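Local coordinates for protein transport protein SECE2 (Mycobacterium tuberculosis, PDB 3ONR) that binds calcium ions at the interfaces between three subunits of a hollow dodecamer and may sequester additional small ligands, at residues A[11-16]-A[55-60]; A[40-45]-A[59-64]. The protein carries 2 engineered substitutions. One frame throughout, in Å; residues are numbered along the deposited sequence.

The contacts lie along the two edges of strand 54-65, the middle strand of the antiparallel sheet in this dodecin subunit: contact 1 joins it to strand 4-14 and contact 2 to strand 38-48. They share Lys59 and Leu60, and their centres lie about 11 Å apart. Contact 1 is partly buried, with a regular register and an aromatic ring among backbone carbonyls on the side of helix 18-32. Contact 2 is more exposed; its register slips at a beta bulge, and long charged chains cover one face. The salt bridge from Arg57 NE to Asp45 OD2, 2.8 Å, ties the two together, as does Ile58, packed on Val41 and Gln44.

Contact 1 of 2, residues A[11-16]-A[55-60]; sequences IGTSPT and TYRIKL
The ring of Tyr56 meets backbone carbonyls of 11-16 where that strand gives way to a turn: Ser14 O and Pro15 O lie at its edge, near the ring plane, with CE1 3.5 Å from Pro15 O. Thr16 O comes equally close to CE1, but obliquely. A chi1 of -60° sets Tyr56 CG anti to its carbonyl carbon, and OH makes a weak hydrogen bond to Glu19 O of a neighbouring subunit. Tyr56 N donates to Ser14 O at 2.8 Å; the return bond from Ser14 N is weak. Gly12 N donates to Ile58 O at 2.9 Å and Ile58 N to Gly12 O at the same distance. This is antiparallel pairing of the first and last strands of the dodecin sheet, with Ser14 and Ile58 turned to helix 18-32, whose Glu19 binds calcium. On the other face the non-hydrogen-bonded pairs Thr13-Arg57 and Ile11-Lys59 pack through aliphatic atoms. Thr13 CG2 lies beside Arg57 CG at 3.9 Å, the two side chains pointing the same way. Diagonally, Thr13 CB touches Thr55 CG2 at 3.7 Å. Ile11 CG1 rests 3.8 Å from Lys59 CB, and Ile11 pairs with a strand of another subunit, carrying the sheet across the interface.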
loop_
_atom_site.group_PDB
_atom_site.type_symbol
_atom_site.label_atom_id
_atom_site.label_comp_id
_atom_site.label_asym_id
_atom_site.label_seq_id
_atom_site.Cartn_x
_atom_site.Cartn_y
_atom_site.Cartn_z
ATOM N N ILE A 11 18.355 10.795 2.822
ATOM C CA ILE A 11 17.605 11.915 2.173
ATOM C C ILE A 11 18.613 12.888 1.653
ATOM O O ILE A 11 19.470 13.353 2.437
ATOM C CB ILE A 11 16.619 12.577 3.200
ATOM C CG1 ILE A 11 15.481 11.568 3.505
ATOM C CG2 ILE A 11 16.106 13.937 2.600
ATOM C CD1 ILE A 11 14.558 12.095 4.672
ATOM N N GLY A 12 18.528 13.181 0.316
ATOM C CA GLY A 12 19.340 14.277 -0.200
ATOM C C GLY A 12 18.455 15.530 -0.324
ATOM O O GLY A 12 17.198 15.436 -0.388
ATOM N N THR A 13 19.087 16.697 -0.307
ATOM C CA THR A 13 18.244 17.930 -0.438
ATOM C C THR A 13 18.955 18.866 -1.451
ATOM O O THR A 13 20.173 18.805 -1.593
ATOM C CB THR A 13 18.088 18.688 0.920
ATOM O OG1 THR A 13 19.340 19.359 1.284
ATOM C CG2 THR A 13 17.685 17.767 2.073
ATOM N N SER A 14 18.228 19.817 -2.020
ATOM C CA SER A 14 18.793 20.667 -3.108
ATOM C C SER A 14 17.886 21.822 -3.355
ATOM O O SER A 14 16.690 21.631 -3.433
ATOM C CB SER A 14 18.780 19.902 -4.431
ATOM O OG SER A 14 19.414 20.641 -5.484
ATOM N N PRO A 15 18.449 23.006 -3.602
ATOM C CA PRO A 15 17.586 24.109 -3.993
ATOM C C PRO A 15 17.179 23.963 -5.481
ATOM O O PRO A 15 16.315 24.683 -5.976
ATOM C CB PRO A 15 18.482 25.345 -3.773
ATOM C CG PRO A 15 19.944 24.786 -3.831
ATOM C CD PRO A 15 19.880 23.362 -3.468
ATOM N N THR A 16 17.809 23.035 -6.187
ATOM C CA THR A 16 17.702 22.981 -7.634
ATOM C C THR A 16 16.655 21.994 -8.158
ATOM O O THR A 16 15.695 22.376 -8.861
ATOM C CB THR A 16 19.071 22.613 -8.204
ATOM O OG1 THR A 16 20.043 23.542 -7.699
ATOM C CG2 THR A 16 19.101 22.658 -9.755
ATOM N N THR A 55 13.276 23.881 -0.968
ATOM C CA THR A 55 14.344 22.938 -0.975
ATOM C C THR A 55 13.648 21.677 -1.442
ATOM O O THR A 55 12.680 21.264 -0.814
ATOM C CB THR A 55 14.931 22.756 0.457
ATOM O OG1 THR A 55 15.515 23.984 0.863
ATOM C CG2 THR A 55 15.977 21.663 0.480
ATOM N N TYR A 56 14.156 21.056 -2.499
ATOM C CA TYR A 56 13.633 19.730 -2.936
ATOM C C TYR A 56 14.309 18.623 -2.131
ATOM O O TYR A 56 15.545 18.637 -1.939
ATOM C CB TYR A 56 13.940 19.523 -4.420
ATOM C CG TYR A 56 13.286 20.601 -5.225
ATOM C CD1 TYR A 56 13.979 21.791 -5.543
ATOM C CD2 TYR A 56 11.949 20.449 -5.633
ATOM C CE1 TYR A 56 13.358 22.847 -6.271
ATOM C CE2 TYR A 56 11.326 21.512 -6.390
ATOM C CZ TYR A 56 12.052 22.673 -6.670
ATOM O OH TYR A 56 11.407 23.724 -7.335
ATOM N N ARG A 57 13.525 17.691 -1.612
ATOM C CA ARG A 57 14.125 16.670 -0.742
ATOM C C ARG A 57 13.702 15.277 -1.252
ATOM O O ARG A 57 12.575 15.089 -1.736
ATOM C CB ARG A 57 13.643 16.815 0.706
ATOM C CG ARG A 57 13.871 18.255 1.297
ATOM C CD ARG A 57 13.694 18.296 2.827
ATOM N NE ARG A 57 12.322 17.975 3.222
ATOM C CZ ARG A 57 11.806 18.173 4.433
ATOM N NH1 ARG A 57 12.559 18.742 5.395
ATOM N NH2 ARG A 57 10.535 17.787 4.672
ATOM N N ILE A 58 14.620 14.301 -1.225
ATOM C CA ILE A 58 14.284 12.988 -1.815
ATOM C C ILE A 58 14.892 11.865 -0.952
ATOM O O ILE A 58 16.042 11.987 -0.571
ATOM C CB ILE A 58 14.708 12.887 -3.288
ATOM C CG1 ILE A 58 14.277 11.556 -3.917
ATOM C CG2 ILE A 58 16.269 13.013 -3.424
ATOM C CD1 ILE A 58 14.342 11.648 -5.480
ATOM N N LYS A 59 14.052 10.884 -0.592
ATOM C CA LYS A 59 14.460 9.761 0.286
ATOM C C LYS A 59 14.763 8.632 -0.694
ATOM O O LYS A 59 13.887 8.263 -1.555
ATOM C CB LYS A 59 13.301 9.364 1.245
ATOM C CG LYS A 59 13.704 8.186 2.136
ATOM C CD LYS A 59 12.870 8.159 3.396
ATOM C CE LYS A 59 11.470 7.763 3.144
ATOM N NZ LYS A 59 10.764 7.572 4.502
ATOM N N LEU A 60 15.963 8.070 -0.537
ATOM C CA LEU A 60 16.498 7.001 -1.364
ATOM C C LEU A 60 16.819 5.758 -0.500
ATOM O O LEU A 60 17.246 5.894 0.614
ATOM C CB LEU A 60 17.811 7.395 -1.983
ATOM C CG LEU A 60 17.800 8.683 -2.883
ATOM C CD1 LEU A 60 19.173 8.987 -3.349
ATOM C CD2 LEU A 60 16.873 8.434 -4.100
#

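Contact 2 of 2, residues A[40-45]-A[59-64]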
loop_
_atom_site.group_PDB
_atom_site.type_symbol
_atom_site.label_atom_id
_atom_site.label_comp_id
_atom_site.label_asym_id
_atom_site.label_seq_id
_atom_site.Cartn_x
_atom_site.Cartn_y
_atom_site.Cartn_z
ATOM N N ARG A 40 16.977 3.382 -4.938
ATOM C CA ARG A 40 15.498 3.443 -5.296
ATOM C C ARG A 40 14.848 4.652 -4.683
ATOM O O ARG A 40 15.091 4.984 -3.507
ATOM C CB ARG A 40 14.779 2.167 -4.786
ATOM C CG ARG A 40 13.337 2.028 -5.211
ATOM C CD ARG A 40 12.808 0.658 -4.718
ATOM N NE ARG A 40 13.890 -0.309 -4.930
ATOM C CZ ARG A 40 13.821 -1.627 -4.760
ATOM N NH1 ARG A 40 14.904 -2.363 -5.016
ATOM N NH2 ARG A 40 12.694 -2.224 -4.360
ATOM N N VAL A 41 14.002 5.354 -5.438
ATOM C CA VAL A 41 13.323 6.508 -4.847
ATOM C C VAL A 41 12.093 6.051 -4.007
ATOM O O VAL A 41 11.231 5.352 -4.520
ATOM C CB VAL A 41 12.848 7.462 -5.980
ATOM C CG1 VAL A 41 12.061 8.640 -5.390
ATOM C CG2 VAL A 41 14.143 8.001 -6.629
ATOM N N ILE A 42 12.062 6.441 -2.719
ATOM C CA ILE A 42 10.978 6.041 -1.802
ATOM C C ILE A 42 9.972 7.191 -1.656
ATOM O O ILE A 42 8.747 6.959 -1.659
ATOM C CB ILE A 42 11.556 5.721 -0.367
ATOM C CG1 ILE A 42 12.725 4.697 -0.518
ATOM C CG2 ILE A 42 10.495 5.055 0.582
ATOM C CD1 ILE A 42 12.308 3.401 -1.288
ATOM N N GLU A 43 10.489 8.420 -1.513
ATOM C CA GLU A 43 9.557 9.586 -1.315
ATOM C C GLU A 43 10.211 10.852 -1.806
ATOM O O GLU A 43 11.420 10.937 -1.853
ATOM C CB GLU A 43 9.208 9.686 0.211
ATOM C CG GLU A 43 8.153 10.758 0.479
ATOM C CD GLU A 43 7.644 10.711 1.939
ATOM O OE1 GLU A 43 8.176 11.467 2.803
ATOM O OE2 GLU A 43 6.689 9.928 2.215
ATOM N N GLN A 44 9.403 11.853 -2.193
ATOM C CA GLN A 44 9.907 13.181 -2.542
ATOM C C GLN A 44 9.002 14.200 -1.843
ATOM O O GLN A 44 7.783 14.003 -1.593
ATOM C CB GLN A 44 9.798 13.415 -4.069
ATOM C CG GLN A 44 10.772 12.551 -4.851
ATOM C CD GLN A 44 10.451 12.526 -6.308
ATOM O OE1 GLN A 44 11.152 13.141 -7.123
ATOM N NE2 GLN A 44 9.339 11.895 -6.629
ATOM N N ASP A 45 9.647 15.275 -1.457
ATOM C CA ASP A 45 8.893 16.383 -0.899
ATOM C C ASP A 45 9.621 17.687 -1.177
ATOM O O ASP A 45 10.705 17.727 -1.811
ATOM C CB ASP A 45 8.480 16.188 0.592
ATOM C CG ASP A 45 9.655 16.331 1.595
ATOM O OD1 ASP A 45 9.476 15.943 2.791
ATOM O OD2 ASP A 45 10.683 16.899 1.186
ATOM N N LYS A 59 14.052 10.884 -0.592
ATOM C CA LYS A 59 14.460 9.761 0.286
ATOM C C LYS A 59 14.763 8.632 -0.694
ATOM O O LYS A 59 13.887 8.263 -1.555
ATOM C CB LYS A 59 13.301 9.364 1.245
ATOM C CG LYS A 59 13.704 8.186 2.136
ATOM C CD LYS A 59 12.870 8.159 3.396
ATOM C CE LYS A 59 11.470 7.763 3.144
ATOM N NZ LYS A 59 10.764 7.572 4.502
ATOM N N LEU A 60 15.963 8.070 -0.537
ATOM C CA LEU A 60 16.498 7.001 -1.364
ATOM C C LEU A 60 16.819 5.758 -0.500
ATOM O O LEU A 60 17.246 5.894 0.614
ATOM C CB LEU A 60 17.811 7.395 -1.983
ATOM C CG LEU A 60 17.800 8.683 -2.883
ATOM C CD1 LEU A 60 19.173 8.987 -3.349
ATOM C CD2 LEU A 60 16.873 8.434 -4.100
ATOM N N GLU A 61 16.640 4.593 -1.077
ATOM C CA GLU A 61 17.047 3.343 -0.344
ATOM C C GLU A 61 18.272 2.785 -1.099
ATOM O O GLU A 61 18.218 2.618 -2.328
ATOM C CB GLU A 61 15.879 2.351 -0.391
ATOM C CG GLU A 61 16.138 1.040 0.335
ATOM C CD GLU A 61 15.044 -0.027 0.140
ATOM O OE1 GLU A 61 15.388 -1.197 -0.061
ATOM O OE2 GLU A 61 13.838 0.253 0.224
ATOM N N VAL A 62 19.354 2.484 -0.383
ATOM C CA VAL A 62 20.543 1.868 -0.981
ATOM C C VAL A 62 20.963 0.699 -0.067
ATOM O O VAL A 62 20.624 0.685 1.119
ATOM C CB VAL A 62 21.765 2.898 -1.084
ATOM C CG1 VAL A 62 21.359 4.029 -2.057
ATOM C CG2 VAL A 62 22.076 3.485 0.307
ATOM N N SER A 63 21.726 -0.237 -0.626
ATOM C CA SER A 63 22.281 -1.314 0.212
ATOM C C SER A 63 23.753 -1.508 -0.063
ATOM O O SER A 63 24.253 -1.096 -1.120
ATOM C CB SER A 63 21.514 -2.592 -0.025
ATOM O OG SER A 63 21.515 -2.919 -1.415
ATOM N N PHE A 64 24.461 -2.158 0.853
ATOM C CA PHE A 64 25.915 -2.386 0.698
ATOM C C PHE A 64 26.309 -3.542 1.556
ATOM O O PHE A 64 25.625 -3.891 2.536
ATOM C CB PHE A 64 26.737 -1.117 1.164
ATOM C CG PHE A 64 26.251 -0.512 2.484
ATOM C CD1 PHE A 64 26.756 -0.941 3.697
ATOM C CD2 PHE A 64 25.217 0.374 2.492
ATOM C CE1 PHE A 64 26.260 -0.442 4.900
ATOM C CE2 PHE A 64 24.731 0.905 3.693
ATOM C CZ PHE A 64 25.232 0.493 4.887
#
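Lys59 O takes two N-H groups from consecutive residues: Ile42 N at 2.8 Å, nearly straight at 169°, and Glu43 N at 3.4 Å, a weak bond. Lys59 N closes the group by donating to Glu43 O at 2.9 Å. Farther along, Arg40 and Glu61 exchange two backbone bonds, with Glu61 N 2.9 Å from Arg40 O. The compact side is apolar: Val41 CG2 meets Leu60 CD2 at 3.7 Å, on the face where Leu60 also reaches Ala22, Ala25 and Val26 of helix 18-32. The solvent side carries the exposed Ile42 and long polar chains. Ile42 CD1 sits against Glu61 CB at 3.8 Å, and its other branch, CG2, lies 3.9 Å from Lys59 CE; the Lys59 chain bends at chi3 (71°), which turns CE back beside Ile42. The charged ends here do not pair within the contact: Arg40 NH1 and Glu61 OE1 stay 5.1 Å apart. They bridge to other subunits instead, Lys59 to Glu61 of one neighbour, and Arg40 to Glu43, and Glu61 to Lys59, of another. With Ile42 and Glu43 both facing Lys59, the register moves by one residue between Val41 and Glu43: a classic beta bulge in the hairpin formed by strands 38-48 and 54-65 of the dodecin fold.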